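Putative TIM-barrel metal-dependent hydrolase (PDB 4DZI) probably acts as a metal-dependent hydrolase of the amidohydrolase family, with a two-metal site occupied here by cadmium ions. Local coordinates at residues V169-P174 and D214-R219; W154-P159 and V181-A186. All blocks are in the same frame, centred on the assembly; numbering follows the deposited sequence.

Overall arrangement
Both contacts lie on the outer layer of the amidohydrolase barrel, their centres about 17 Å apart and each about 17 Å from the centre of the chain. In sequence the segments alternate: 154-159 of contact 2, 169-174 of contact 1, 181-186 of contact 2, 214-219 of contact 1. Helix 174-186 ties them together, since contact 1 uses the loop running into its first turn and contact 2 uses F183 and V184 near its C-terminal end. The two also meet directly, through a salt bridge from R219 NE to D182 OD1 (2.8 Å) and through V181 packing on V169, V216 and R219. Three successive elements, helices 136-153, 174-186 and 214-223 with their loops, are thereby joined side by side.

Contact 1: residues V169-P174 and D214-R219; sequences VSLADP and DPVWAR
The indole of W217 meets L171 at its six-membered ring, where CD1 of L171 lies obliquely to the ring plane, 3.7 Å from CZ2 and 4.1 Å from CH2, and the two side chains cross at about a right angle. Close by on the same rim, NE1 donates to the backbone O of L208, which restrains the indole's rotation, while L287 also packs on this side chain. The W217 CB does not point at the loop; chi1 of -55° puts CG beside the backbone N, and chi2 of 126° then brings the benzo ring to the loop.

L171 divides its two methyls between neighbouring helix residues. CD1 serves the indole, whereas CD2 faces the isopropyl group of V216, 3.4 Å from CG2 and 3.6 Å from both CB and CG1. The first of these separations is shorter than usual for two carbons, evidence of tight packing in a buried place. Because V216 CG1 is anti to the backbone N (chi1 171°), CG2 stands beside that N, within 4.1 Å of P174 O.

In fold terms, the loop that follows strand 163-165 and leads into helix 174-186 is applied here to the first turn of helix 214-223, in the helical shell around an amidohydrolase barrel. V216 extends the same apolar surface to A177 and V178 of helix 174-186. The loop has its own internal support: S170 OG accepts from A172 N at 3.0 Å, an ST turn, and D173 at the N-cap accepts from R176 N through OD1. R206 NH2 donates to the carbonyl oxygens of L171 and A172. No direct hydrogen bond crosses between the segments; one water bridges P174 O and V216 N, weakly at both ends, with 3.3 Å from the water to P174 O.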
ATOM      1  N   VAL C 169      10.640   7.545  21.374  1.00 14.95           N
ATOM      2  CA  VAL C 169      10.555   9.006  21.198  1.00 13.83           C
ATOM      3  C   VAL C 169       9.334   9.274  20.338  1.00 13.24           C
ATOM      4  O   VAL C 169       9.232   8.722  19.231  1.00 15.85           O
ATOM      5  CB  VAL C 169      11.796   9.595  20.537  1.00 14.21           C
ATOM      6  CG1 VAL C 169      11.585  11.075  20.245  1.00 17.86           C
ATOM      7  CG2 VAL C 169      12.986   9.397  21.478  1.00 23.02           C
ATOM      8  N   SER C 170       8.383  10.043  20.873  1.00 15.57           N
ATOM      9  CA  SER C 170       7.293  10.550  20.057  1.00 15.19           C
ATOM     10  C   SER C 170       7.649  11.951  19.590  1.00 18.65           C
ATOM     11  O   SER C 170       8.086  12.802  20.381  1.00 17.39           O
ATOM     12  CB  SER C 170       5.977  10.626  20.830  1.00 13.11           C
ATOM     13  OG  SER C 170       4.974  11.279  20.021  1.00 16.86           O
ATOM     14  N   LEU C 171       7.418  12.208  18.310  1.00 13.78           N
ATOM     15  CA  LEU C 171       7.596  13.543  17.761  1.00 15.25           C
ATOM     16  C   LEU C 171       6.297  14.378  17.819  1.00 16.53           C
ATOM     17  O   LEU C 171       6.247  15.444  17.181  1.00 18.61           O
ATOM     18  CB  LEU C 171       8.040  13.447  16.301  1.00 17.16           C
ATOM     19  CG  LEU C 171       9.447  12.884  16.133  1.00 22.19           C
ATOM     20  CD1 LEU C 171       9.764  12.523  14.694  1.00 25.95           C
ATOM     21  CD2 LEU C 171      10.431  13.901  16.669  1.00 33.29           C
ATOM     22  N   ALA C 172       5.280  13.929  18.562  1.00 15.41           N
ATOM     23  CA  ALA C 172       3.961  14.579  18.534  1.00 18.59           C
ATOM     24  C   ALA C 172       4.050  16.041  18.947  1.00 21.21           C
ATOM     25  O   ALA C 172       3.346  16.884  18.409  1.00 21.08           O
ATOM     26  CB  ALA C 172       2.934  13.821  19.379  1.00 14.87           C
ATOM     27  N   ASP C 173       4.899  16.329  19.927  1.00 18.82           N
ATOM     28  CA  ASP C 173       5.216  17.727  20.289  1.00 20.42           C
ATOM     29  C   ASP C 173       6.717  17.859  20.090  1.00 19.82           C
ATOM     30  O   ASP C 173       7.501  17.314  20.892  1.00 21.43           O
ATOM     31  CB  ASP C 173       4.846  17.941  21.753  1.00 20.99           C
ATOM     32  CG  ASP C 173       5.282  19.315  22.300  1.00 28.60           C
ATOM     33  OD1 ASP C 173       6.272  19.900  21.826  1.00 25.53           O
ATOM     34  OD2 ASP C 173       4.627  19.782  23.246  1.00 36.01           O
ATOM     35  N   PRO C 174       7.154  18.523  18.998  1.00 19.25           N
ATOM     36  CA  PRO C 174       8.564  18.365  18.686  1.00 20.68           C
ATOM     37  C   PRO C 174       9.531  19.041  19.655  1.00 27.73           C
ATOM     38  O   PRO C 174      10.688  18.635  19.725  1.00 26.36           O
ATOM     39  CB  PRO C 174       8.700  19.006  17.298  1.00 25.44           C
ATOM     40  CG  PRO C 174       7.360  18.847  16.694  1.00 25.26           C
ATOM     41  CD  PRO C 174       6.386  19.013  17.839  1.00 24.89           C
ATOM     42  N   ASP C 214      13.335  18.493  12.578  1.00 20.10           N
ATOM     43  CA  ASP C 214      14.775  18.556  12.375  1.00 19.89           C
ATOM     44  C   ASP C 214      15.619  18.581  13.667  1.00 15.32           C
ATOM     45  O   ASP C 214      16.674  17.971  13.713  1.00 18.77           O
ATOM     46  CB  ASP C 214      15.145  19.747  11.490  1.00 23.48           C
ATOM     47  CG  ASP C 214      14.866  19.465  10.031  1.00 29.99           C
ATOM     48  OD1 ASP C 214      14.975  18.273   9.649  1.00 22.32           O
ATOM     49  OD2 ASP C 214      14.513  20.413   9.283  1.00 29.34           O
ATOM     50  N   PRO C 215      15.168  19.302  14.700  1.00 20.80           N
ATOM     51  CA  PRO C 215      15.998  19.305  15.915  1.00 23.57           C
ATOM     52  C   PRO C 215      16.179  17.902  16.552  1.00 19.78           C
ATOM     53  O   PRO C 215      17.271  17.562  16.990  1.00 22.33           O
ATOM     54  CB  PRO C 215      15.248  20.271  16.834  1.00 24.67           C
ATOM     55  CG  PRO C 215      14.586  21.223  15.864  1.00 25.62           C
ATOM     56  CD  PRO C 215      14.115  20.340  14.741  1.00 21.82           C
ATOM     57  N   VAL C 216      15.122  17.092  16.551  1.00 20.72           N
ATOM     58  CA  VAL C 216      15.231  15.691  16.991  1.00 18.51           C
ATOM     59  C   VAL C 216      16.207  14.886  16.114  1.00 17.24           C
ATOM     60  O   VAL C 216      17.085  14.204  16.636  1.00 19.92           O
ATOM     61  CB  VAL C 216      13.837  15.016  17.029  1.00 21.88           C
ATOM     62  CG1 VAL C 216      13.972  13.506  17.279  1.00 19.19           C
ATOM     63  CG2 VAL C 216      12.968  15.667  18.108  1.00 24.46           C
ATOM     64  N   TRP C 217      16.028  14.887  14.796  1.00 15.09           N
ATOM     65  CA  TRP C 217      16.964  14.119  13.957  1.00 15.00           C
ATOM     66  C   TRP C 217      18.383  14.598  14.107  1.00 15.39           C
ATOM     67  O   TRP C 217      19.320  13.781  14.067  1.00 17.80           O
ATOM     68  CB  TRP C 217      16.618  14.175  12.481  1.00 19.66           C
ATOM     69  CG  TRP C 217      15.212  13.748  12.163  1.00 16.51           C
ATOM     70  CD1 TRP C 217      14.244  14.468  11.451  1.00 19.46           C
ATOM     71  CD2 TRP C 217      14.550  12.500  12.549  1.00 15.01           C
ATOM     72  NE1 TRP C 217      13.083  13.753  11.340  1.00 18.91           N
ATOM     73  CE2 TRP C 217      13.192  12.571  12.001  1.00 15.79           C
ATOM     74  CE3 TRP C 217      14.943  11.347  13.269  1.00 17.25           C
ATOM     75  CZ2 TRP C 217      12.281  11.532  12.150  1.00 19.56           C
ATOM     76  CZ3 TRP C 217      14.010  10.319  13.425  1.00 19.05           C
ATOM     77  CH2 TRP C 217      12.710  10.413  12.884  1.00 17.82           C
ATOM     78  N   ALA C 218      18.568  15.909  14.275  1.00 18.91           N
ATOM     79  CA  ALA C 218      19.937  16.416  14.477  1.00 19.96           C
ATOM     80  C   ALA C 218      20.552  15.901  15.798  1.00 20.09           C
ATOM     81  O   ALA C 218      21.738  15.526  15.829  1.00 22.40           O
ATOM     82  CB  ALA C 218      19.989  17.953  14.406  1.00 21.23           C
ATOM     83  N   ARG C 219      19.764  15.882  16.881  1.00 20.28           N
ATOM     84  CA  ARG C 219      20.276  15.306  18.128  1.00 21.78           C
ATOM     85  C   ARG C 219      20.725  13.845  17.947  1.00 21.70           C
ATOM     86  O   ARG C 219      21.782  13.443  18.416  1.00 20.87           O
ATOM     87  CB  ARG C 219      19.269  15.399  19.269  1.00 19.63           C
ATOM     88  CG  ARG C 219      18.991  16.794  19.808  1.00 34.25           C
ATOM     89  CD  ARG C 219      20.176  17.411  20.546  1.00 38.35           C
ATOM     90  NE  ARG C 219      19.715  18.260  21.657  1.00 41.08           N
ATOM     91  CZ  ARG C 219      19.238  19.503  21.546  1.00 50.92           C
ATOM     92  NH1 ARG C 219      19.135  20.105  20.361  1.00 34.58           N
ATOM     93  NH2 ARG C 219      18.855  20.154  22.641  1.00 25.59           N
TER
HETATM   94  O   HOH W   1      12.043  18.466  16.675  1.00 44.85           O

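Contact 2: residues W154-P159 and V181-A186; sequences WGFDRP and VDFVLA
The chain leaves helix 136-153 at G155, whose positive phi (84°) turns the backbone, and F156 then makes the closest backbone approach to 181-186, its CA 7.9 Å from that of V184. Of 154-159, only F156 touches 181-186. Its CB points toward that segment, and chi1 of -56° sets the ring anti to the carbonyl carbon. CE2 is the leading atom: it lies 3.8 Å from CG1 and 3.9 Å from CB of V184, while CZ comes to 4.0 Å from the same CG1. The methyl sits obliquely to the ring, and the two side chains cross at about a right angle.

F183 joins from one residue earlier on the helix. Its CE1 stands at the edge of the F156 ring, near that ring's plane, 4.3 Å from CE2, a loose apolar touch; F183 also meets H144 of helix 136-153 edge-to-face. P167 packs against both F156 and V184, L150 and R187 add to the wall around F156, and the F156 backbone is hydrogen-bonded to A165. F156 thus links helix 136-153, through L150, with helix 174-186, through V184, beside the end of strand 163-165, a helix-loop-strand-loop-helix passage consistent with the β/α repeats of a TIM-type amidohydrolase barrel.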
ATOM      1  N   TRP C 154      14.969  -2.545  32.856  1.00 15.42           N
ATOM      2  CA  TRP C 154      15.852  -3.094  31.816  1.00 14.67           C
ATOM      3  C   TRP C 154      17.147  -2.321  31.672  1.00 11.66           C
ATOM      4  O   TRP C 154      18.211  -2.953  31.570  1.00 16.18           O
ATOM      5  CB  TRP C 154      15.106  -3.223  30.462  1.00 15.85           C
ATOM      6  CG  TRP C 154      14.087  -4.337  30.547  1.00 13.56           C
ATOM      7  CD1 TRP C 154      12.713  -4.219  30.772  1.00 16.30           C
ATOM      8  CD2 TRP C 154      14.344  -5.773  30.482  1.00 11.99           C
ATOM      9  NE1 TRP C 154      12.135  -5.463  30.856  1.00 16.79           N
ATOM     10  CE2 TRP C 154      13.057  -6.432  30.680  1.00 11.26           C
ATOM     11  CE3 TRP C 154      15.498  -6.573  30.297  1.00 10.78           C
ATOM     12  CZ2 TRP C 154      12.941  -7.808  30.686  1.00 12.49           C
ATOM     13  CZ3 TRP C 154      15.362  -7.947  30.288  1.00 15.39           C
ATOM     14  CH2 TRP C 154      14.118  -8.564  30.495  1.00 15.18           C
ATOM     15  N   GLY C 155      17.077  -0.998  31.709  1.00 13.75           N
ATOM     16  CA  GLY C 155      18.238  -0.135  31.538  1.00 14.74           C
ATOM     17  C   GLY C 155      18.520   0.088  30.056  1.00 11.00           C
ATOM     18  O   GLY C 155      18.658  -0.882  29.303  1.00 15.57           O
ATOM     19  N   PHE C 156      18.577   1.349  29.659  1.00 14.26           N
ATOM     20  CA  PHE C 156      18.867   1.649  28.267  1.00 17.12           C
ATOM     21  C   PHE C 156      20.170   0.978  27.805  1.00 15.41           C
ATOM     22  O   PHE C 156      20.242   0.410  26.692  1.00 15.93           O
ATOM     23  CB  PHE C 156      18.912   3.151  28.001  1.00 15.37           C
ATOM     24  CG  PHE C 156      17.670   3.899  28.400  1.00 17.37           C
ATOM     25  CD1 PHE C 156      16.424   3.288  28.388  1.00 15.02           C
ATOM     26  CD2 PHE C 156      17.753   5.246  28.738  1.00 19.71           C
ATOM     27  CE1 PHE C 156      15.281   4.011  28.734  1.00 17.14           C
ATOM     28  CE2 PHE C 156      16.609   5.977  29.078  1.00 18.77           C
ATOM     29  CZ  PHE C 156      15.373   5.355  29.085  1.00 15.89           C
ATOM     30  N   ASP C 157      21.219   1.021  28.652  1.00 16.75           N
ATOM     31  CA  ASP C 157      22.434   0.279  28.335  1.00 18.41           C
ATOM     32  C   ASP C 157      23.362   0.191  29.553  1.00 18.84           C
ATOM     33  O   ASP C 157      24.280   1.008  29.730  1.00 21.83           O
ATOM     34  CB  ASP C 157      23.156   0.888  27.121  1.00 18.14           C
ATOM     35  CG  ASP C 157      24.481   0.187  26.809  1.00 22.24           C
ATOM     36  OD1 ASP C 157      24.638  -1.037  27.092  1.00 20.96           O
ATOM     37  OD2 ASP C 157      25.375   0.885  26.278  1.00 21.30           O
ATOM     38  N   ARG C 158      23.081  -0.794  30.400  1.00 19.21           N
ATOM     39  CA  ARG C 158      23.841  -0.978  31.648  1.00 20.53           C
ATOM     40  C   ARG C 158      25.278  -1.367  31.325  1.00 18.30           C
ATOM     41  O   ARG C 158      25.573  -1.886  30.279  1.00 17.49           O
ATOM     42  CB  ARG C 158      23.187  -2.069  32.485  1.00 19.70           C
ATOM     43  CG  ARG C 158      21.745  -1.783  32.873  1.00 21.08           C
ATOM     44  CD  ARG C 158      21.603  -1.033  34.185  1.00 26.42           C
ATOM     45  NE  ARG C 158      20.188  -0.709  34.451  1.00 18.75           N
ATOM     46  CZ  ARG C 158      19.301  -1.531  34.990  1.00 17.22           C
ATOM     47  NH1 ARG C 158      19.636  -2.768  35.334  1.00 19.39           N
ATOM     48  NH2 ARG C 158      18.051  -1.122  35.170  1.00 18.55           N
ATOM     49  N   PRO C 159      26.202  -1.136  32.264  1.00 21.00           N
ATOM     50  CA  PRO C 159      27.621  -1.342  31.959  1.00 27.66           C
ATOM     51  C   PRO C 159      28.036  -2.721  31.422  1.00 19.03           C
ATOM     52  O   PRO C 159      29.068  -2.798  30.753  1.00 22.17           O
ATOM     53  CB  PRO C 159      28.297  -1.061  33.306  1.00 34.72           C
ATOM     54  CG  PRO C 159      27.389  -0.054  33.945  1.00 30.35           C
ATOM     55  CD  PRO C 159      25.988  -0.494  33.565  1.00 23.03           C
ATOM     56  N   VAL C 181      14.611  13.272  23.939  1.00 16.24           N
ATOM     57  CA  VAL C 181      15.800  12.716  23.347  1.00 16.17           C
ATOM     58  C   VAL C 181      17.009  13.066  24.240  1.00 20.34           C
ATOM     59  O   VAL C 181      17.826  12.219  24.563  1.00 19.46           O
ATOM     60  CB  VAL C 181      16.074  13.255  21.939  1.00 24.50           C
ATOM     61  CG1 VAL C 181      17.490  12.892  21.525  1.00 27.07           C
ATOM     62  CG2 VAL C 181      15.064  12.724  20.932  1.00 25.30           C
ATOM     63  N   ASP C 182      17.104  14.323  24.653  1.00 25.15           N
ATOM     64  CA  ASP C 182      18.182  14.705  25.572  1.00 24.87           C
ATOM     65  C   ASP C 182      18.189  13.843  26.833  1.00 23.45           C
ATOM     66  O   ASP C 182      19.254  13.414  27.285  1.00 22.68           O
ATOM     67  CB  ASP C 182      18.086  16.197  25.941  1.00 23.11           C
ATOM     68  CG  ASP C 182      18.500  17.103  24.796  1.00 33.60           C
ATOM     69  OD1 ASP C 182      19.111  16.588  23.826  1.00 27.16           O
ATOM     70  OD2 ASP C 182      18.220  18.328  24.863  1.00 32.84           O
ATOM     71  N   PHE C 183      17.015  13.595  27.406  1.00 20.53           N
ATOM     72  CA  PHE C 183      16.916  12.796  28.616  1.00 22.08           C
ATOM     73  C   PHE C 183      17.412  11.359  28.384  1.00 24.96           C
ATOM     74  O   PHE C 183      18.194  10.848  29.170  1.00 19.77           O
ATOM     75  CB  PHE C 183      15.479  12.781  29.159  1.00 22.61           C
ATOM     76  CG  PHE C 183      15.201  11.625  30.082  1.00 23.30           C
ATOM     77  CD1 PHE C 183      14.611  10.460  29.598  1.00 27.07           C
ATOM     78  CD2 PHE C 183      15.524  11.699  31.424  1.00 31.84           C
ATOM     79  CE1 PHE C 183      14.365   9.386  30.437  1.00 33.74           C
ATOM     80  CE2 PHE C 183      15.272  10.634  32.273  1.00 39.96           C
ATOM     81  CZ  PHE C 183      14.696   9.476  31.781  1.00 33.23           C
ATOM     82  N   VAL C 184      16.949  10.697  27.319  1.00 18.80           N
ATOM     83  CA  VAL C 184      17.377   9.298  27.081  1.00 14.67           C
ATOM     84  C   VAL C 184      18.844   9.171  26.661  1.00 18.01           C
ATOM     85  O   VAL C 184      19.527   8.249  27.087  1.00 20.43           O
ATOM     86  CB  VAL C 184      16.425   8.497  26.120  1.00 15.80           C
ATOM     87  CG1 VAL C 184      14.989   8.503  26.668  1.00 17.89           C
ATOM     88  CG2 VAL C 184      16.490   9.034  24.691  1.00 23.00           C
ATOM     89  N   LEU C 185      19.332  10.122  25.865  1.00 17.15           N
ATOM     90  CA  LEU C 185      20.752  10.179  25.505  1.00 19.91           C
ATOM     91  C   LEU C 185      21.605  10.372  26.756  1.00 28.36           C
ATOM     92  O   LEU C 185      22.639   9.717  26.924  1.00 26.08           O
ATOM     93  CB  LEU C 185      21.003  11.305  24.507  1.00 22.29           C
ATOM     94  CG  LEU C 185      20.496  11.094  23.083  1.00 21.89           C
ATOM     95  CD1 LEU C 185      20.847  12.289  22.214  1.00 27.30           C
ATOM     96  CD2 LEU C 185      21.113   9.833  22.494  1.00 23.39           C
ATOM     97  N   ALA C 186      21.185  11.269  27.642  1.00 25.67           N
ATOM     98  CA  ALA C 186      21.942  11.431  28.893  1.00 29.81           C
ATOM     99  C   ALA C 186      21.942  10.156  29.750  1.00 34.51           C
ATOM    100  O   ALA C 186      22.903   9.897  30.475  1.00 30.09           O
ATOM    101  CB  ALA C 186      21.446  12.628  29.682  1.00 28.02           C
TER